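Local coordinates for Hut operon positive regulatory protein (Bacillus subtilis, PDB 4H4L), which binds hut operon mRNA in the presence of histidine, suppressing transcription termination and so switching on the genes of histidine utilization, at residues D33-C38 with A105-N110; V100-A105 with V123-T128. The protein carries 1 engineered substitution. All blocks are in the same frame, centred on the assembly; numbering follows the deposited sequence.

Interaction 1 of 2, residues D33-C38 with A105-N110; sequences DGWKVC and AVLRGN
Lys36 and Cys38 pair with Arg108 and Val106 on antiparallel strands whose axes, at 174°, run almost exactly counter to each other. Lys36 N and Arg108 N each reach the partner's carbonyl oxygen, Arg108 N to Lys36 O at 3.1 Å. Farther along, Val106 N to Cys38 O is a short 2.8 Å bond, whereas the return bond from Cys38 N to Val106 O is weak.

Between these pairs, Val37 and Leu107 run alongside each other on one face of the sheet. Leu107 CD2 is the touching branch: it meets Val37 CG2 at 3.5 Å and Trp35 CB at 3.6 Å, while Leu107 CD1 sits over one face of the indole. This is the join between strands 36-44 and 99-109 in the antiparallel sheet of HutP, where helices 9-17 and 26-32 cover the Val37 and Leu107 face and helix 47-60 packs on Cys38 and Val106.

Trp35 precedes the strand, and with chi1 at -52° placing CG anti to the carbonyl carbon, its indole reaches across to the backbone of Arg108 and Gly109. Arg108 O lies at the ring edge, 3.3 Å from Trp35 CE3, and Trp35 CZ3 approaches Gly109 CA to 3.4 Å. A beta-carbon on Gly109 would collide with Trp35 CE3. Lys36 and Arg108 send their ends away from the contact, Arg108 to salt bridges with Glu71 and Asp119.

Interaction 2 of 2, residues V100-A105 with V123-T128; sequences VGLRFA and VSLYGT
Leu102 and Leu125 meet through their methyl branches on the side of the sheet that also carries Phe104. Starting at the root, Leu102 CB rests 3.9 Å from Tyr126 O. CG stands anti to the carbonyl carbon (chi1 -66°), and the chain forks there. Leu102 CD1 touches Leu125 CD2 at 3.7 Å; Leu102 CD2 lies against the peptide carbonyl of Tyr126, 3.8 Å from Tyr126 C. Leu125 CD2 thus bridges two neighbours, since it also packs on Phe104 CB at 4.0 Å. An alanine at Leu102 would probably leave Leu125 CD2 without its methyl partner and open a gap beside the Tyr126 carbonyl.

Six backbone bonds hold the strands, two at each of three pairs: Gly101 with Thr128, Arg103 with Tyr126 and Ala105 with Ser124. The bond from Ser124 N to Ala105 O is almost straight, at 176°. At the Thr128 end both donors are tilted from the carbonyl planes, where the chain turns a corner at Gly127. Gly127 CA comes to 3.1 Å from Gly101 O, and a beta-carbon on Gly127 would strike that oxygen.

On the other face, Tyr126 OH is hydrogen-bonded to Glu139 and its side chain packs on Arg11 of a second subunit. The arrangement is a beta hairpin, formed by strands 99-109 and 120-130 at the middle of the four-stranded antiparallel sheet; Leu97 and Arg98, shortly before its first segment, and Ile129 and Gly130, just after its second, belong to the L-histidine pocket.

In the fold
Interactions 1 and 2 share strand 99-109. Interaction 1 couples it to strand 36-44, outermost in this chain; interaction 2 couples it to strand 120-130 inside the sheet. Their centres lie about 17 Å apart, and Ala105 belongs to both. Each is largely buried, but only interaction 1 includes exposed residues in touch with the partner segment, Gly34 and Lys36. There four backbone bonds, one of them weak, join the strands, and an indole from just before the strand begins lies across Gly109; interaction 2 has six bonds, none weak, and leucine methyls packed together. Interaction 2 is also the one touched by a second subunit of the hexamer.

Interaction 1 of 2, residues D33-C38 with A105-N110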
loop_
_atom_site.group_PDB
_atom_site.type_symbol
_atom_site.label_atom_id
_atom_site.label_comp_id
_atom_site.label_asym_id
_atom_site.label_seq_id
_atom_site.Cartn_x
_atom_site.Cartn_y
_atom_site.Cartn_z
ATOM N N ASP A 33 4.471 -33.424 20.087
ATOM C CA ASP A 33 5.568 -33.279 19.120
ATOM C C ASP A 33 6.356 -32.044 19.539
ATOM O O ASP A 33 6.194 -31.561 20.649
ATOM C CB ASP A 33 5.064 -33.121 17.690
ATOM C CG ASP A 33 4.054 -34.185 17.297
ATOM O OD1 ASP A 33 3.111 -34.440 18.081
ATOM O OD2 ASP A 33 4.189 -34.747 16.183
ATOM N N GLY A 34 7.189 -31.508 18.659
ATOM C CA GLY A 34 8.032 -30.376 19.044
ATOM C C GLY A 34 7.409 -28.982 19.129
ATOM O O GLY A 34 8.148 -28.006 19.212
ATOM N N TRP A 35 6.077 -28.866 19.131
ATOM C CA TRP A 35 5.441 -27.533 19.034
ATOM C C TRP A 35 5.178 -26.807 20.336
ATOM O O TRP A 35 4.477 -27.303 21.229
ATOM C CB TRP A 35 4.143 -27.564 18.211
ATOM C CG TRP A 35 4.274 -28.204 16.853
ATOM C CD1 TRP A 35 3.713 -29.409 16.423
ATOM C CD2 TRP A 35 5.038 -27.704 15.697
ATOM N NE1 TRP A 35 4.066 -29.675 15.120
ATOM C CE2 TRP A 35 4.864 -28.697 14.629
ATOM C CE3 TRP A 35 5.820 -26.581 15.452
ATOM C CZ2 TRP A 35 5.451 -28.545 13.382
ATOM C CZ3 TRP A 35 6.415 -26.442 14.191
ATOM C CH2 TRP A 35 6.237 -27.397 13.183
ATOM N N LYS A 36 5.724 -25.602 20.436
ATOM C CA LYS A 36 5.203 -24.607 21.352
ATOM C C LYS A 36 3.935 -24.003 20.704
ATOM O O LYS A 36 3.931 -23.621 19.538
ATOM C CB LYS A 36 6.275 -23.559 21.606
ATOM C CG LYS A 36 6.644 -23.371 23.074
ATOM C CD LYS A 36 7.033 -24.674 23.759
ATOM C CE LYS A 36 7.806 -24.400 25.036
ATOM N NZ LYS A 36 7.034 -23.615 26.047
ATOM N N VAL A 37 2.836 -23.947 21.436
ATOM C CA VAL A 37 1.567 -23.598 20.810
ATOM C C VAL A 37 0.627 -22.882 21.735
ATOM O O VAL A 37 0.522 -23.214 22.898
ATOM C CB VAL A 37 0.851 -24.818 20.190
ATOM C CG1 VAL A 37 0.384 -25.805 21.252
ATOM C CG2 VAL A 37 -0.308 -24.359 19.314
ATOM N N CYS A 38 -0.096 -21.927 21.174
ATOM C CA CYS A 38 -0.781 -20.923 21.946
ATOM C C CYS A 38 -2.034 -20.457 21.204
ATOM O O CYS A 38 -2.022 -20.276 19.987
ATOM C CB CYS A 38 0.211 -19.784 22.177
ATOM S SG CYS A 38 -0.509 -18.189 22.513
ATOM N N ALA A 105 -4.132 -18.394 16.580
ATOM C CA ALA A 105 -3.272 -19.492 16.923
ATOM C C ALA A 105 -1.866 -19.000 16.717
ATOM O O ALA A 105 -1.650 -18.240 15.769
ATOM C CB ALA A 105 -3.545 -20.646 15.993
ATOM N N VAL A 106 -0.924 -19.408 17.581
ATOM C CA VAL A 106 0.517 -19.153 17.368
ATOM C C VAL A 106 1.362 -20.421 17.501
ATOM O O VAL A 106 1.460 -21.006 18.577
ATOM C CB VAL A 106 1.116 -18.138 18.365
ATOM C CG1 VAL A 106 2.561 -17.836 17.999
ATOM C CG2 VAL A 106 0.289 -16.870 18.429
ATOM N N LEU A 107 1.997 -20.821 16.408
ATOM C CA LEU A 107 2.857 -21.998 16.395
ATOM C C LEU A 107 4.333 -21.656 16.282
ATOM O O LEU A 107 4.702 -20.755 15.532
ATOM C CB LEU A 107 2.477 -22.939 15.258
ATOM C CG LEU A 107 1.656 -24.183 15.571
ATOM C CD1 LEU A 107 1.786 -25.153 14.414
ATOM C CD2 LEU A 107 2.141 -24.863 16.837
ATOM N N ARG A 108 5.164 -22.388 17.032
ATOM C CA ARG A 108 6.623 -22.287 16.933
ATOM C C ARG A 108 7.355 -23.646 16.938
ATOM O O ARG A 108 7.094 -24.528 17.767
ATOM C CB ARG A 108 7.203 -21.379 18.018
ATOM C CG ARG A 108 8.719 -21.477 18.096
ATOM C CD ARG A 108 9.236 -20.848 19.370
ATOM N NE ARG A 108 10.665 -20.558 19.295
ATOM C CZ ARG A 108 11.262 -19.587 19.985
ATOM N NH1 ARG A 108 10.539 -18.818 20.809
ATOM N NH2 ARG A 108 12.576 -19.382 19.855
ATOM N N GLY A 109 8.301 -23.781 16.017
ATOM C CA GLY A 109 9.043 -25.011 15.840
ATOM C C GLY A 109 9.627 -25.038 14.449
ATOM O O GLY A 109 9.381 -24.140 13.644
ATOM N N ASN A 110 10.410 -26.070 14.162
ATOM C CA ASN A 110 11.028 -26.204 12.857
ATOM C C ASN A 110 10.260 -27.163 11.946
ATOM O O ASN A 110 10.116 -28.333 12.283
ATOM C CB ASN A 110 12.475 -26.649 13.009
ATOM C CG ASN A 110 13.231 -26.565 11.716
ATOM O OD1 ASN A 110 12.635 -26.595 10.644
ATOM N ND2 ASN A 110 14.550 -26.451 11.805
#

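Interaction 2 of 2, residues V100-A105 with V123-T128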
loop_
_atom_site.group_PDB
_atom_site.type_symbol
_atom_site.label_atom_id
_atom_site.label_comp_id
_atom_site.label_asym_id
_atom_site.label_seq_id
_atom_site.Cartn_x
_atom_site.Cartn_y
_atom_site.Cartn_z
ATOM N N VAL A 100 -12.953 -6.034 14.032
ATOM C CA VAL A 100 -12.678 -7.466 14.011
ATOM C C VAL A 100 -13.063 -8.176 15.310
ATOM O O VAL A 100 -12.916 -7.650 16.401
ATOM C CB VAL A 100 -11.193 -7.768 13.793
ATOM C CG1 VAL A 100 -10.752 -7.417 12.387
ATOM C CG2 VAL A 100 -10.353 -7.023 14.810
ATOM N N GLY A 101 -13.552 -9.397 15.171
ATOM C CA GLY A 101 -13.624 -10.325 16.276
ATOM C C GLY A 101 -12.751 -11.483 15.818
ATOM O O GLY A 101 -13.167 -12.295 14.953
ATOM N N LEU A 102 -11.529 -11.558 16.353
ATOM C CA LEU A 102 -10.645 -12.617 15.912
ATOM C C LEU A 102 -10.530 -13.750 16.922
ATOM O O LEU A 102 -11.012 -13.655 18.062
ATOM C CB LEU A 102 -9.280 -12.064 15.536
ATOM C CG LEU A 102 -9.202 -11.137 14.318
ATOM C CD1 LEU A 102 -7.760 -10.716 14.107
ATOM C CD2 LEU A 102 -9.724 -11.809 13.057
ATOM N N ARG A 103 -9.950 -14.845 16.457
ATOM C CA ARG A 103 -9.347 -15.846 17.307
ATOM C C ARG A 103 -7.993 -16.039 16.652
ATOM O O ARG A 103 -7.913 -15.936 15.438
ATOM C CB ARG A 103 -10.145 -17.151 17.281
ATOM C CG ARG A 103 -9.545 -18.255 18.166
ATOM C CD ARG A 103 -10.332 -19.571 18.159
ATOM N NE ARG A 103 -9.612 -20.643 18.872
ATOM C CZ ARG A 103 -9.909 -21.943 18.813
ATOM N NH1 ARG A 103 -10.926 -22.377 18.076
ATOM N NH2 ARG A 103 -9.184 -22.816 19.498
ATOM N N PHE A 104 -6.958 -16.310 17.446
ATOM C CA PHE A 104 -5.593 -16.511 16.952
ATOM C C PHE A 104 -4.913 -17.793 17.462
ATOM O O PHE A 104 -5.087 -18.208 18.622
ATOM C CB PHE A 104 -4.705 -15.282 17.265
ATOM C CG PHE A 104 -4.593 -14.966 18.734
ATOM C CD1 PHE A 104 -3.529 -15.476 19.498
ATOM C CD2 PHE A 104 -5.539 -14.149 19.364
ATOM C CE1 PHE A 104 -3.433 -15.200 20.858
ATOM C CE2 PHE A 104 -5.440 -13.851 20.739
ATOM C CZ PHE A 104 -4.385 -14.378 21.486
ATOM N N ALA A 105 -4.132 -18.394 16.580
ATOM C CA ALA A 105 -3.272 -19.492 16.923
ATOM C C ALA A 105 -1.866 -19.000 16.717
ATOM O O ALA A 105 -1.650 -18.240 15.769
ATOM C CB ALA A 105 -3.545 -20.646 15.993
ATOM N N VAL A 123 1.668 -16.950 12.845
ATOM C CA VAL A 123 0.594 -16.272 13.523
ATOM C C VAL A 123 -0.617 -16.383 12.600
ATOM O O VAL A 123 -0.575 -15.904 11.476
ATOM C CB VAL A 123 0.994 -14.826 13.804
ATOM C CG1 VAL A 123 -0.069 -14.129 14.610
ATOM C CG2 VAL A 123 2.319 -14.782 14.560
ATOM N N SER A 124 -1.660 -17.085 13.029
ATOM C CA SER A 124 -2.780 -17.350 12.137
ATOM C C SER A 124 -4.001 -16.696 12.726
ATOM O O SER A 124 -4.274 -16.874 13.906
ATOM C CB SER A 124 -3.032 -18.862 11.975
ATOM O OG SER A 124 -1.900 -19.543 11.435
ATOM N N LEU A 125 -4.729 -15.933 11.914
ATOM C CA LEU A 125 -5.854 -15.168 12.423
ATOM C C LEU A 125 -7.143 -15.669 11.796
ATOM O O LEU A 125 -7.154 -15.911 10.597
ATOM C CB LEU A 125 -5.650 -13.712 12.046
ATOM C CG LEU A 125 -4.457 -13.009 12.673
ATOM C CD1 LEU A 125 -4.260 -11.657 12.011
ATOM C CD2 LEU A 125 -4.719 -12.827 14.156
ATOM N N TYR A 126 -8.209 -15.838 12.583
ATOM C CA TYR A 126 -9.544 -16.108 12.011
ATOM C C TYR A 126 -10.695 -15.458 12.760
ATOM O O TYR A 126 -10.692 -15.375 13.967
ATOM C CB TYR A 126 -9.817 -17.614 11.804
ATOM C CG TYR A 126 -11.231 -17.904 11.338
ATOM C CD1 TYR A 126 -12.205 -18.378 12.233
ATOM C CD2 TYR A 126 -11.613 -17.656 10.018
ATOM C CE1 TYR A 126 -13.512 -18.613 11.820
ATOM C CE2 TYR A 126 -12.914 -17.881 9.598
ATOM C CZ TYR A 126 -13.853 -18.358 10.496
ATOM O OH TYR A 126 -15.135 -18.579 10.059
ATOM N N GLY A 127 -11.706 -15.013 12.029
ATOM C CA GLY A 127 -12.860 -14.397 12.652
ATOM C C GLY A 127 -13.614 -13.526 11.681
ATOM O O GLY A 127 -13.592 -13.734 10.489
ATOM N N THR A 128 -14.313 -12.542 12.190
ATOM C CA THR A 128 -15.001 -11.654 11.291
ATOM C C THR A 128 -14.447 -10.230 11.296
ATOM O O THR A 128 -13.661 -9.846 12.174
ATOM C CB THR A 128 -16.472 -11.551 11.636
ATOM O OG1 THR A 128 -16.583 -10.721 12.789
ATOM C CG2 THR A 128 -17.061 -12.931 11.882
#